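Local coordinates for protein 3-phosphoshikimate 1-carboxyvinyltransferase (Streptomyces sviceus, PDB 7M0O) that probably transfers the enolpyruvyl group of phosphoenolpyruvate to the 5-hydroxyl of shikimate-3-phosphate, a step of chorismate biosynthesis, and is a glyphosate-tolerant enzyme of a distinct EPSP synthase class, at residues D22-L27 / T56-G61; P30-D35 / V50-D55; R192-E197 / R213-A218; L46-G51 / Q64-A69. All blocks are in the same frame, centred on the assembly; numbering follows the deposited sequence.

Contact 1. Residues D22-L27 / T56-G61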
loop_
_atom_site.group_PDB
_atom_site.type_symbol
_atom_site.label_atom_id
_atom_site.label_comp_id
_atom_site.label_asym_id
_atom_site.label_seq_id
_atom_site.Cartn_x
_atom_site.Cartn_y
_atom_site.Cartn_z
ATOM N N ASP A 22 -5.562 -19.456 13.349
ATOM C CA ASP A 22 -5.672 -20.288 14.540
ATOM C C ASP A 22 -4.577 -19.847 15.504
ATOM O O ASP A 22 -3.389 -20.083 15.255
ATOM C CB ASP A 22 -5.558 -21.762 14.160
ATOM C CG ASP A 22 -5.638 -22.687 15.359
ATOM O OD1 ASP A 22 -6.130 -22.260 16.421
ATOM O OD2 ASP A 22 -5.201 -23.851 15.239
ATOM N N GLY A 23 -4.971 -19.169 16.574
ATOM C CA GLY A 23 -4.063 -18.693 17.599
ATOM C C GLY A 23 -4.168 -17.192 17.782
ATOM O O GLY A 23 -5.051 -16.526 17.231
ATOM N N VAL A 24 -3.262 -16.651 18.590
ATOM C CA VAL A 24 -3.217 -15.216 18.861
ATOM C C VAL A 24 -2.142 -14.606 17.975
ATOM O O VAL A 24 -0.971 -14.991 18.052
ATOM C CB VAL A 24 -2.945 -14.930 20.346
ATOM C CG1 VAL A 24 -2.903 -13.432 20.573
ATOM C CG2 VAL A 24 -4.020 -15.576 21.206
ATOM N N THR A 25 -2.542 -13.678 17.107
ATOM C CA THR A 25 -1.605 -12.978 16.239
ATOM C C THR A 25 -1.248 -11.627 16.839
ATOM O O THR A 25 -2.116 -10.908 17.341
ATOM C CB THR A 25 -2.192 -12.770 14.841
ATOM O OG1 THR A 25 -2.256 -14.017 14.176
ATOM C CG2 THR A 25 -1.338 -11.812 14.007
ATOM N N THR A 26 0.036 -11.289 16.772
ATOM C CA THR A 26 0.528 -9.972 17.159
ATOM C C THR A 26 0.972 -9.237 15.898
ATOM O O THR A 26 1.824 -9.733 15.151
ATOM C CB THR A 26 1.672 -10.100 18.165
ATOM O OG1 THR A 26 1.232 -10.889 19.280
ATOM C CG2 THR A 26 2.128 -8.725 18.666
ATOM N N LEU A 27 0.365 -8.080 15.645
ATOM C CA LEU A 27 0.741 -7.200 14.549
ATOM C C LEU A 27 1.595 -6.074 15.113
ATOM O O LEU A 27 1.160 -5.356 16.023
ATOM C CB LEU A 27 -0.496 -6.629 13.860
ATOM C CG LEU A 27 -1.506 -7.654 13.339
ATOM C CD1 LEU A 27 -2.616 -6.941 12.596
ATOM C CD2 LEU A 27 -0.795 -8.648 12.435
ATOM N N THR A 56 1.566 -2.276 19.080
ATOM C CA THR A 56 1.165 -3.605 18.617
ATOM C C THR A 56 -0.324 -3.819 18.841
ATOM O O THR A 56 -0.891 -3.358 19.834
ATOM C CB THR A 56 1.923 -4.762 19.327
ATOM O OG1 THR A 56 1.641 -4.751 20.735
ATOM C CG2 THR A 56 3.430 -4.661 19.120
ATOM N N TRP A 57 -0.949 -4.549 17.918
ATOM C CA TRP A 57 -2.321 -5.022 18.068
ATOM C C TRP A 57 -2.307 -6.535 18.242
ATOM O O TRP A 57 -1.540 -7.242 17.575
ATOM C CB TRP A 57 -3.193 -4.660 16.861
ATOM C CG TRP A 57 -3.388 -3.185 16.653
ATOM C CD1 TRP A 57 -2.698 -2.164 17.253
ATOM C CD2 TRP A 57 -4.310 -2.566 15.748
ATOM N NE1 TRP A 57 -3.150 -0.951 16.788
ATOM C CE2 TRP A 57 -4.139 -1.173 15.861
ATOM C CE3 TRP A 57 -5.271 -3.058 14.861
ATOM C CZ2 TRP A 57 -4.901 -0.265 15.123
ATOM C CZ3 TRP A 57 -6.020 -2.157 14.128
ATOM C CH2 TRP A 57 -5.831 -0.779 14.262
ATOM N N GLN A 58 -3.163 -7.026 19.132
ATOM C CA GLN A 58 -3.258 -8.441 19.458
ATOM C C GLN A 58 -4.658 -8.929 19.107
ATOM O O GLN A 58 -5.647 -8.338 19.554
ATOM C CB GLN A 58 -2.972 -8.637 20.944
ATOM C CG GLN A 58 -2.712 -10.034 21.376
ATOM C CD GLN A 58 -1.650 -10.084 22.445
ATOM O OE1 GLN A 58 -0.464 -9.933 22.163
ATOM N NE2 GLN A 58 -2.072 -10.264 23.689
ATOM N N VAL A 59 -4.753 -9.979 18.284
ATOM C CA VAL A 59 -6.048 -10.484 17.818
ATOM C C VAL A 59 -6.122 -11.981 18.085
ATOM O O VAL A 59 -5.270 -12.737 17.613
ATOM C CB VAL A 59 -6.284 -10.210 16.320
ATOM C CG1 VAL A 59 -7.692 -10.669 15.902
ATOM C CG2 VAL A 59 -6.061 -8.723 15.979
ATOM N N ASP A 60 -7.147 -12.410 18.822
ATOM C CA ASP A 60 -7.430 -13.834 18.994
ATOM C C ASP A 60 -8.141 -14.331 17.747
ATOM O O ASP A 60 -9.286 -13.942 17.485
ATOM C CB ASP A 60 -8.300 -14.070 20.222
ATOM C CG ASP A 60 -7.516 -14.048 21.501
ATOM O OD1 ASP A 60 -6.506 -13.312 21.571
ATOM O OD2 ASP A 60 -7.920 -14.761 22.443
ATOM N N GLY A 61 -7.479 -15.183 16.969
ATOM C CA GLY A 61 -8.065 -15.617 15.715
ATOM C C GLY A 61 -9.273 -16.509 15.938
ATOM O O GLY A 61 -9.376 -17.213 16.941
HETATM O O HOH W 1 -7.268 -18.728 18.135
#

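Contact 2. Residues P30-D35 / V50-D55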
loop_
_atom_site.group_PDB
_atom_site.type_symbol
_atom_site.label_atom_id
_atom_site.label_comp_id
_atom_site.label_asym_id
_atom_site.label_seq_id
_atom_site.Cartn_x
_atom_site.Cartn_y
_atom_site.Cartn_z
ATOM N N PRO A 30 1.201 -1.620 13.107
ATOM C CA PRO A 30 0.194 -1.422 12.056
ATOM C C PRO A 30 -0.121 0.060 11.876
ATOM O O PRO A 30 0.077 0.882 12.772
ATOM C CB PRO A 30 -1.027 -2.181 12.585
ATOM C CG PRO A 30 -0.900 -2.050 14.066
ATOM C CD PRO A 30 0.586 -2.160 14.338
ATOM N N LEU A 31 -0.595 0.406 10.683
ATOM C CA LEU A 31 -1.059 1.766 10.441
ATOM C C LEU A 31 -2.323 2.028 11.255
ATOM O O LEU A 31 -3.267 1.226 11.235
ATOM C CB LEU A 31 -1.327 1.979 8.948
ATOM C CG LEU A 31 -2.020 3.297 8.575
ATOM C CD1 LEU A 31 -1.122 4.485 8.891
ATOM C CD2 LEU A 31 -2.453 3.327 7.123
ATOM N N ARG A 32 -2.343 3.154 11.970
ATOM C CA ARG A 32 -3.540 3.605 12.670
ATOM C C ARG A 32 -4.195 4.686 11.818
ATOM O O ARG A 32 -3.673 5.805 11.711
ATOM C CB ARG A 32 -3.196 4.127 14.061
ATOM C CG ARG A 32 -2.932 3.019 15.073
ATOM C CD ARG A 32 -2.639 3.629 16.438
ATOM N NE ARG A 32 -2.633 2.657 17.531
ATOM C CZ ARG A 32 -3.640 2.489 18.385
ATOM N NH1 ARG A 32 -4.747 3.219 18.278
ATOM N NH2 ARG A 32 -3.536 1.597 19.357
ATOM N N SER A 33 -5.317 4.344 11.186
ATOM C CA SER A 33 -6.114 5.295 10.416
ATOM C C SER A 33 -7.575 5.123 10.795
ATOM O O SER A 33 -7.925 4.203 11.534
ATOM C CB SER A 33 -5.912 5.085 8.908
ATOM O OG SER A 33 -6.466 3.847 8.493
ATOM N N ASP A 34 -8.444 5.987 10.247
ATOM C CA ASP A 34 -9.874 5.809 10.486
ATOM C C ASP A 34 -10.360 4.473 9.933
ATOM O O ASP A 34 -11.201 3.814 10.557
ATOM C CB ASP A 34 -10.685 6.966 9.891
ATOM C CG ASP A 34 -10.501 8.264 10.664
ATOM O OD1 ASP A 34 -10.142 8.211 11.873
ATOM O OD2 ASP A 34 -10.710 9.345 10.063
ATOM N N ASP A 35 -9.814 4.035 8.781
ATOM C CA ASP A 35 -10.224 2.753 8.212
ATOM C C ASP A 35 -9.808 1.595 9.117
ATOM O O ASP A 35 -10.629 0.738 9.449
ATOM C CB ASP A 35 -9.645 2.581 6.800
ATOM C CG ASP A 35 -10.247 1.383 6.033
ATOM O OD1 ASP A 35 -11.089 0.631 6.579
ATOM O OD2 ASP A 35 -9.886 1.200 4.849
ATOM N N VAL A 50 -9.757 -8.054 20.554
ATOM C CA VAL A 50 -8.728 -7.204 19.964
ATOM C C VAL A 50 -8.125 -6.359 21.075
ATOM O O VAL A 50 -8.823 -5.537 21.681
ATOM C CB VAL A 50 -9.291 -6.306 18.847
ATOM C CG1 VAL A 50 -8.204 -5.371 18.302
ATOM C CG2 VAL A 50 -9.904 -7.164 17.723
ATOM N N GLY A 51 -6.840 -6.549 21.335
ATOM C CA GLY A 51 -6.100 -5.762 22.323
ATOM C C GLY A 51 -5.053 -4.923 21.631
ATOM O O GLY A 51 -4.432 -5.362 20.656
ATOM N N ARG A 52 -4.864 -3.692 22.107
ATOM C CA ARG A 52 -3.977 -2.779 21.408
ATOM C C ARG A 52 -3.097 -2.014 22.387
ATOM O O ARG A 52 -3.491 -1.733 23.525
ATOM C CB ARG A 52 -4.769 -1.804 20.526
ATOM C CG ARG A 52 -5.534 -2.506 19.384
ATOM C CD ARG A 52 -6.221 -1.520 18.464
ATOM N NE ARG A 52 -7.296 -0.796 19.140
ATOM C CZ ARG A 52 -7.967 0.212 18.594
ATOM N NH1 ARG A 52 -7.669 0.613 17.367
ATOM N NH2 ARG A 52 -8.926 0.826 19.277
ATOM N N THR A 53 -1.873 -1.709 21.924
ATOM C CA THR A 53 -0.937 -0.787 22.565
ATOM C C THR A 53 -0.575 0.257 21.514
ATOM O O THR A 53 -1.013 0.146 20.360
ATOM C CB THR A 53 0.325 -1.492 23.090
ATOM O OG1 THR A 53 1.148 -1.944 22.002
ATOM C CG2 THR A 53 -0.018 -2.661 23.998
ATOM N N PRO A 54 0.215 1.284 21.843
ATOM C CA PRO A 54 0.631 2.226 20.791
ATOM C C PRO A 54 1.504 1.592 19.713
ATOM O O PRO A 54 1.656 2.191 18.638
ATOM C CB PRO A 54 1.393 3.309 21.566
ATOM C CG PRO A 54 0.846 3.235 22.954
ATOM C CD PRO A 54 0.562 1.778 23.189
ATOM N N ASP A 55 2.042 0.393 19.951
ATOM C CA ASP A 55 2.992 -0.259 19.056
ATOM C C ASP A 55 2.472 -1.541 18.422
ATOM O O ASP A 55 2.922 -1.887 17.328
ATOM C CB ASP A 55 4.295 -0.589 19.802
ATOM C CG ASP A 55 5.204 0.624 19.975
ATOM O OD1 ASP A 55 6.157 0.537 20.784
ATOM O OD2 ASP A 55 4.973 1.665 19.315
HETATM O O HOH W 2 -0.999 0.509 17.514
#

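Contact 3. Residues R192-E197 / R213-A218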
loop_
_atom_site.group_PDB
_atom_site.type_symbol
_atom_site.label_atom_id
_atom_site.label_comp_id
_atom_site.label_asym_id
_atom_site.label_seq_id
_atom_site.Cartn_x
_atom_site.Cartn_y
_atom_site.Cartn_z
ATOM N N ARG A 192 1.711 -16.756 3.037
ATOM C CA ARG A 192 2.777 -17.705 3.369
ATOM C C ARG A 192 3.284 -17.485 4.786
ATOM O O ARG A 192 3.562 -18.452 5.507
ATOM C CB ARG A 192 3.933 -17.605 2.364
ATOM C CG ARG A 192 3.659 -18.252 1.015
ATOM C CD ARG A 192 4.930 -18.402 0.172
ATOM N NE ARG A 192 5.384 -17.124 -0.371
ATOM C CZ ARG A 192 4.997 -16.624 -1.543
ATOM N NH1 ARG A 192 4.138 -17.294 -2.303
ATOM N NH2 ARG A 192 5.465 -15.453 -1.956
ATOM N N ALA A 193 3.393 -16.221 5.217
ATOM C CA ALA A 193 3.790 -15.941 6.592
ATOM C C ALA A 193 2.775 -16.473 7.594
ATOM O O ALA A 193 3.132 -16.752 8.745
ATOM C CB ALA A 193 3.993 -14.438 6.793
ATOM N N PHE A 194 1.526 -16.644 7.174
ATOM C CA PHE A 194 0.494 -17.232 8.010
ATOM C C PHE A 194 0.228 -18.695 7.648
ATOM O O PHE A 194 -0.850 -19.218 7.942
ATOM C CB PHE A 194 -0.780 -16.378 7.920
ATOM C CG PHE A 194 -0.713 -15.106 8.734
ATOM C CD1 PHE A 194 -1.285 -15.050 10.009
ATOM C CD2 PHE A 194 -0.075 -13.986 8.248
ATOM C CE1 PHE A 194 -1.211 -13.894 10.774
ATOM C CE2 PHE A 194 -0.005 -12.817 9.002
ATOM C CZ PHE A 194 -0.571 -12.761 10.259
ATOM N N GLY A 195 1.181 -19.346 6.988
ATOM C CA GLY A 195 1.193 -20.795 6.873
ATOM C C GLY A 195 0.465 -21.396 5.696
ATOM O O GLY A 195 0.153 -22.595 5.731
ATOM N N VAL A 196 0.208 -20.633 4.635
ATOM C CA VAL A 196 -0.548 -21.128 3.491
ATOM C C VAL A 196 0.228 -20.860 2.209
ATOM O O VAL A 196 0.598 -19.717 1.937
ATOM C CB VAL A 196 -1.943 -20.489 3.406
ATOM C CG1 VAL A 196 -2.537 -20.803 2.060
ATOM C CG2 VAL A 196 -2.826 -21.014 4.534
ATOM N N GLU A 197 0.458 -21.908 1.417
ATOM C CA GLU A 197 1.070 -21.783 0.099
ATOM C C GLU A 197 -0.007 -21.795 -0.986
ATOM O O GLU A 197 -0.819 -22.724 -1.054
ATOM C CB GLU A 197 2.069 -22.922 -0.146
ATOM C CG GLU A 197 3.396 -22.763 0.570
ATOM C CD GLU A 197 4.360 -21.868 -0.198
ATOM O OE1 GLU A 197 5.493 -21.657 0.289
ATOM O OE2 GLU A 197 3.984 -21.371 -1.285
ATOM N N ARG A 213 -2.137 -20.140 10.311
ATOM C CA ARG A 213 -1.402 -20.288 11.564
ATOM C C ARG A 213 -1.029 -18.904 12.087
ATOM O O ARG A 213 -0.323 -18.159 11.397
ATOM C CB ARG A 213 -0.133 -21.116 11.354
ATOM C CG ARG A 213 -0.258 -22.596 11.723
ATOM C CD ARG A 213 -1.341 -23.301 10.915
ATOM N NE ARG A 213 -1.312 -22.918 9.503
ATOM C CZ ARG A 213 -2.020 -23.513 8.544
ATOM N NH1 ARG A 213 -2.817 -24.540 8.829
ATOM N NH2 ARG A 213 -1.925 -23.081 7.292
ATOM N N ALA A 214 -1.469 -18.577 13.304
ATOM C CA ALA A 214 -1.163 -17.278 13.891
ATOM C C ALA A 214 0.340 -17.107 14.054
ATOM O O ALA A 214 1.092 -18.081 14.190
ATOM C CB ALA A 214 -1.833 -17.116 15.253
ATOM N N THR A 215 0.769 -15.851 14.080
ATOM C CA THR A 215 2.184 -15.534 14.191
ATOM C C THR A 215 2.334 -14.109 14.721
ATOM O O THR A 215 1.350 -13.409 14.976
ATOM C CB THR A 215 2.877 -15.726 12.835
ATOM O OG1 THR A 215 4.298 -15.687 13.007
ATOM C CG2 THR A 215 2.446 -14.638 11.854
ATOM N N THR A 216 3.582 -13.697 14.931
ATOM C CA THR A 216 3.909 -12.294 15.138
ATOM C C THR A 216 4.286 -11.736 13.774
ATOM O O THR A 216 5.197 -12.259 13.131
ATOM C CB THR A 216 5.050 -12.123 16.145
ATOM O OG1 THR A 216 4.585 -12.407 17.468
ATOM C CG2 THR A 216 5.585 -10.692 16.128
ATOM N N TYR A 217 3.564 -10.709 13.313
ATOM C CA TYR A 217 3.749 -10.181 11.965
ATOM C C TYR A 217 3.988 -8.682 12.049
ATOM O O TYR A 217 3.113 -7.934 12.501
ATOM C CB TYR A 217 2.555 -10.484 11.047
ATOM C CG TYR A 217 2.879 -10.118 9.617
ATOM C CD1 TYR A 217 3.620 -10.976 8.808
ATOM C CD2 TYR A 217 2.500 -8.887 9.100
ATOM C CE1 TYR A 217 3.954 -10.613 7.510
ATOM C CE2 TYR A 217 2.828 -8.517 7.814
ATOM C CZ TYR A 217 3.553 -9.380 7.025
ATOM O OH TYR A 217 3.876 -8.998 5.742
ATOM N N ALA A 218 5.172 -8.252 11.622
ATOM C CA ALA A 218 5.536 -6.842 11.593
ATOM C C ALA A 218 5.093 -6.214 10.274
ATOM O O ALA A 218 5.405 -6.738 9.193
ATOM C CB ALA A 218 7.047 -6.681 11.771
HETATM O O HOH W 3 2.437 -18.536 10.605
#

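Contact 4. Residues L46-G51 / Q64-A69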
loop_
_atom_site.group_PDB
_atom_site.type_symbol
_atom_site.label_atom_id
_atom_site.label_comp_id
_atom_site.label_asym_id
_atom_site.label_seq_id
_atom_site.Cartn_x
_atom_site.Cartn_y
_atom_site.Cartn_z
ATOM N N LEU A 46 -18.227 -8.027 16.138
ATOM C CA LEU A 46 -18.450 -9.406 15.706
ATOM C C LEU A 46 -18.011 -10.429 16.743
ATOM O O LEU A 46 -18.174 -11.631 16.511
ATOM C CB LEU A 46 -17.730 -9.655 14.372
ATOM C CG LEU A 46 -18.336 -8.962 13.133
ATOM C CD1 LEU A 46 -17.386 -9.014 11.938
ATOM C CD2 LEU A 46 -19.719 -9.540 12.769
ATOM N N GLY A 47 -17.461 -9.994 17.875
ATOM C CA GLY A 47 -17.091 -10.909 18.932
ATOM C C GLY A 47 -15.659 -11.382 18.925
ATOM O O GLY A 47 -15.348 -12.367 19.606
ATOM N N TYR A 48 -14.784 -10.742 18.159
ATOM C CA TYR A 48 -13.362 -11.020 18.250
ATOM C C TYR A 48 -12.738 -10.216 19.387
ATOM O O TYR A 48 -13.170 -9.105 19.701
ATOM C CB TYR A 48 -12.647 -10.670 16.939
ATOM C CG TYR A 48 -13.064 -11.435 15.690
ATOM C CD1 TYR A 48 -14.279 -11.183 15.062
ATOM C CD2 TYR A 48 -12.205 -12.349 15.098
ATOM C CE1 TYR A 48 -14.654 -11.849 13.903
ATOM C CE2 TYR A 48 -12.568 -13.031 13.935
ATOM C CZ TYR A 48 -13.798 -12.773 13.343
ATOM O OH TYR A 48 -14.183 -13.419 12.186
ATOM N N ARG A 49 -11.714 -10.794 20.005
ATOM C CA ARG A 49 -10.951 -10.114 21.045
ATOM C C ARG A 49 -9.794 -9.375 20.392
ATOM O O ARG A 49 -8.936 -10.003 19.764
ATOM C CB ARG A 49 -10.415 -11.108 22.068
ATOM C CG ARG A 49 -11.480 -11.881 22.830
ATOM C CD ARG A 49 -10.826 -12.700 23.932
ATOM N NE ARG A 49 -9.999 -11.860 24.808
ATOM C CZ ARG A 49 -8.664 -11.892 24.858
ATOM N NH1 ARG A 49 -7.981 -12.725 24.084
ATOM N NH2 ARG A 49 -8.008 -11.091 25.694
ATOM N N VAL A 50 -9.757 -8.054 20.554
ATOM C CA VAL A 50 -8.728 -7.204 19.964
ATOM C C VAL A 50 -8.125 -6.359 21.075
ATOM O O VAL A 50 -8.823 -5.537 21.681
ATOM C CB VAL A 50 -9.291 -6.306 18.847
ATOM C CG1 VAL A 50 -8.204 -5.371 18.302
ATOM C CG2 VAL A 50 -9.904 -7.164 17.723
ATOM N N GLY A 51 -6.840 -6.549 21.335
ATOM C CA GLY A 51 -6.100 -5.762 22.323
ATOM C C GLY A 51 -5.053 -4.923 21.631
ATOM O O GLY A 51 -4.432 -5.362 20.656
ATOM N N GLN A 64 -13.467 -20.223 12.659
ATOM C CA GLN A 64 -14.827 -20.412 12.161
ATOM C C GLN A 64 -15.634 -19.114 12.153
ATOM O O GLN A 64 -16.861 -19.155 12.084
ATOM C CB GLN A 64 -15.570 -21.488 12.959
ATOM C CG GLN A 64 -15.083 -22.919 12.721
ATOM C CD GLN A 64 -15.046 -23.304 11.267
ATOM O OE1 GLN A 64 -15.996 -23.065 10.511
ATOM N NE2 GLN A 64 -13.938 -23.904 10.857
ATOM N N GLY A 65 -14.971 -17.959 12.214
ATOM C CA GLY A 65 -15.654 -16.707 11.974
ATOM C C GLY A 65 -16.188 -16.029 13.220
ATOM O O GLY A 65 -15.843 -16.386 14.345
ATOM N N PRO A 66 -17.032 -15.013 13.026
ATOM C CA PRO A 66 -17.515 -14.208 14.154
ATOM C C PRO A 66 -18.136 -15.045 15.265
ATOM O O PRO A 66 -18.827 -16.033 15.013
ATOM C CB PRO A 66 -18.558 -13.293 13.506
ATOM C CG PRO A 66 -18.061 -13.131 12.088
ATOM C CD PRO A 66 -17.521 -14.504 11.731
ATOM N N ALA A 67 -17.904 -14.614 16.508
ATOM C CA ALA A 67 -18.460 -15.317 17.659
ATOM C C ALA A 67 -19.971 -15.133 17.748
ATOM O O ALA A 67 -20.716 -16.103 17.949
ATOM C CB ALA A 67 -17.782 -14.838 18.944
ATOM N N VAL A 68 -20.449 -13.894 17.588
ATOM C CA VAL A 68 -21.863 -13.605 17.803
ATOM C C VAL A 68 -22.717 -14.278 16.733
ATOM O O VAL A 68 -22.273 -14.528 15.608
ATOM C CB VAL A 68 -22.119 -12.088 17.829
ATOM C CG1 VAL A 68 -21.350 -11.441 18.975
ATOM C CG2 VAL A 68 -21.733 -11.445 16.504
ATOM N N ALA A 69 -23.967 -14.574 17.088
ATOM C CA ALA A 69 -24.890 -15.180 16.142
ATOM C C ALA A 69 -25.567 -14.154 15.241
ATOM O O ALA A 69 -26.063 -14.519 14.176
ATOM C CB ALA A 69 -25.952 -15.988 16.893
#

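Contact 1. Residues D22-L27 / T56-G61
Thr25 with Val59 and Leu27 with Trp57 are the hydrogen-bonded pairs of two antiparallel strands, the inner two of a four-stranded mixed sheet; the axes of these short segments approach to 4.7 Å with N-to-C directions 163° apart. Both pairs exchange bonds in each direction. Thr25 N gives to Val59 O and Val59 N returns to Thr25 O, while Leu27 N reaches Trp57 O at 2.8 Å and Trp57 N reaches Leu27 O at 2.9 Å. Gly61 N donates to Gly23 O at 2.8 Å, and a water accepts from Gly23 N and donates to Gly61 O. The backbone of Thr26 instead bonds to Tyr217 in strand 216-218 and to Thr215 just before it, and that of Gln58 to Gly51.

Val24, Thr26, Gln58 and Asp60 share one face. Val24 CG1, anti to its backbone N, meets Gln58 CG at 3.5 Å. Asp60 lies alongside Val24 with Asp60 OD1 3.4 Å from Val24 CG2, whereas OD2 is held by a salt bridge from Arg49. An alanine in place of Asp60 would probably leave Arg49 without this carboxylate and open a gap beside the Val24 methyls. On the other face Thr25, Leu27, Trp57 and Val59 pack on helix 8-20. At the far end, Thr56 CA makes a CA-H...O contact of 3.1 Å with Leu27 O.

Contact 2. Residues P30-D35 / V50-D55
The Arg32 guanidinium meets Thr53 O at its edge, close to its own plane, while its NH1 lies over one face of the Arg52 guanidinium. The two planes are inclined by only 21°. Arg32 NH2 donates to Thr53 O at 3.1 Å; the N-H...O angle of 159° shows a fairly straight bond, though the nitrogen stands above the carbonyl plane, 56° out of it. A second grip on the same oxygen comes through a water, which accepts from Arg32 NE at 2.7 Å and donates to Thr53 O. The guanidinium is thereby tied to one carbonyl both directly and through solvent, which would restrict its rotation. Extension of the Arg32 chain from CG to NE carries the group across to the neighbouring turn.

That turn links strands 50-52 and 56-60 into a beta hairpin, and Thr53 closes an ST turn in it by accepting from Asp55 N at OG1, at 3.2 Å. Thr53 OG1 is also hydrogen-bonded to Thr56 N, at the start of strand 56-60. The opposing segment leads from strand 24-28 into helix 34-45, with Ser33 at the N-cap position. The NH1 atoms of Arg32 and Arg52 are 4.0 Å apart, a like-charge approach probably eased by Glu37, which forms a salt bridge with Arg52 NH1. Trp57 also engages Arg52 in a cation-pi contact. Arg52 CB lies obliquely to the Arg32 guanidinium, 3.8 Å from Arg32 NH2. Farther along the turn, Asp55 O lies 3.8 Å from Pro30 CD.

Contact 3. Residues R192-E197 / R213-A218
Phe194 and Thr215 meet through two first torsions: Phe194 CG stands anti to its carbonyl carbon (chi1 -77°), and Thr215 CG2 lies between the backbone N and the carbonyl carbon. The methyl then sits over one face of the phenyl ring, offset toward the rim and 4.0 Å from the centroid, a CH-pi contact. Tyr217 crosses Phe194 at about a right angle, its CB 3.9 Å from Phe194 CZ; the two ring planes are oblique. Ala193 CB touches Tyr217 CE1, also at 3.9 Å.

Gly195, with positive phi, is the C-prime residue of the Schellman motif that ends helix 182-193, its N bonded to Arg192 O and Val196 N to Met191 O. A CB on it would clash with Arg213 NE. Carbonyls just past the helix are then used by the lead-in to strand 216-218, outermost in its sheet within the chain. Arg213 N donates to Phe194 O at 2.8 Å, nearly straight at 175°, while NH2 approaches Gly195 O in a bent, weak bond. A water donates to Ala193 O at 2.7 Å and also to Arg213 O. Val196 CG2 lies 3.6 Å from Arg213 NH2, the two side chains crossing at about a right angle.

Contact 4. Residues L46-G51 / Q64-A69
Leu46 and Pro66 lie side by side, their side chains pointing the same way. Followed outward, Leu46 CB meets Pro66 CB at 3.8 Å. Its CG stands anti to the carbonyl carbon (chi1 -71°), and of the branches beyond, CD1 approaches Pro66 CG at 4.2 Å while CD2 contacts both CB and CG of the proline. Leu46 thus meets the pyrrolidine ring through CB and both methyls.

Tyr48 reaches the same proline with its outer ring atoms. CE1 lies 3.7 Å from Pro66 CA and OH lies 3.5 Å from Pro66 CD. The same hydroxyl oxygen is near Pro66 N, but no hydrogen is available there to make a bond. An alanine in place of Tyr48 would probably open a gap beside Gly65 and Pro66, since the ring and OH that touch them would be gone.

The backbone adds two weak bonds onto one acceptor: Leu46 O receives Val68 N at 3.4 Å and Ala67 N at 3.0 Å, the latter strongly bent at 123°. Val68 CG2 packs near that oxygen at 3.6 Å. Ala67 CB approaches Gly47 O at 3.5 Å, and a CB on the glycine would clash with Ala67 CB. Its positive phi, with two bonds back into the last turn, makes Gly47 part of the Schellman motif that terminates helix 34-45, here packed against the loop leading to strand 70-74.

In the fold
Contacts 1, 2 and 4 lie in the early part of the chain. Contact 2 is nested within the loop closed by contact 1, contact 4 alternates with contact 1, and contact 3 follows later. All reach one mixed sheet, ordered 50-52, 56-60, 24-28, 216-218. Contact 1 forms its inner pair; its centre lies about 12 Å from those of contacts 2 and 4 and about 11 Å from that of contact 3. Contacts 2 and 4 share Val50 and Gly51 on one outermost strand, whereas contact 3 reaches the other, its centre about 19 to 20 Å from theirs. The later strand 216-218 thereby joins a sheet begun near the N terminus.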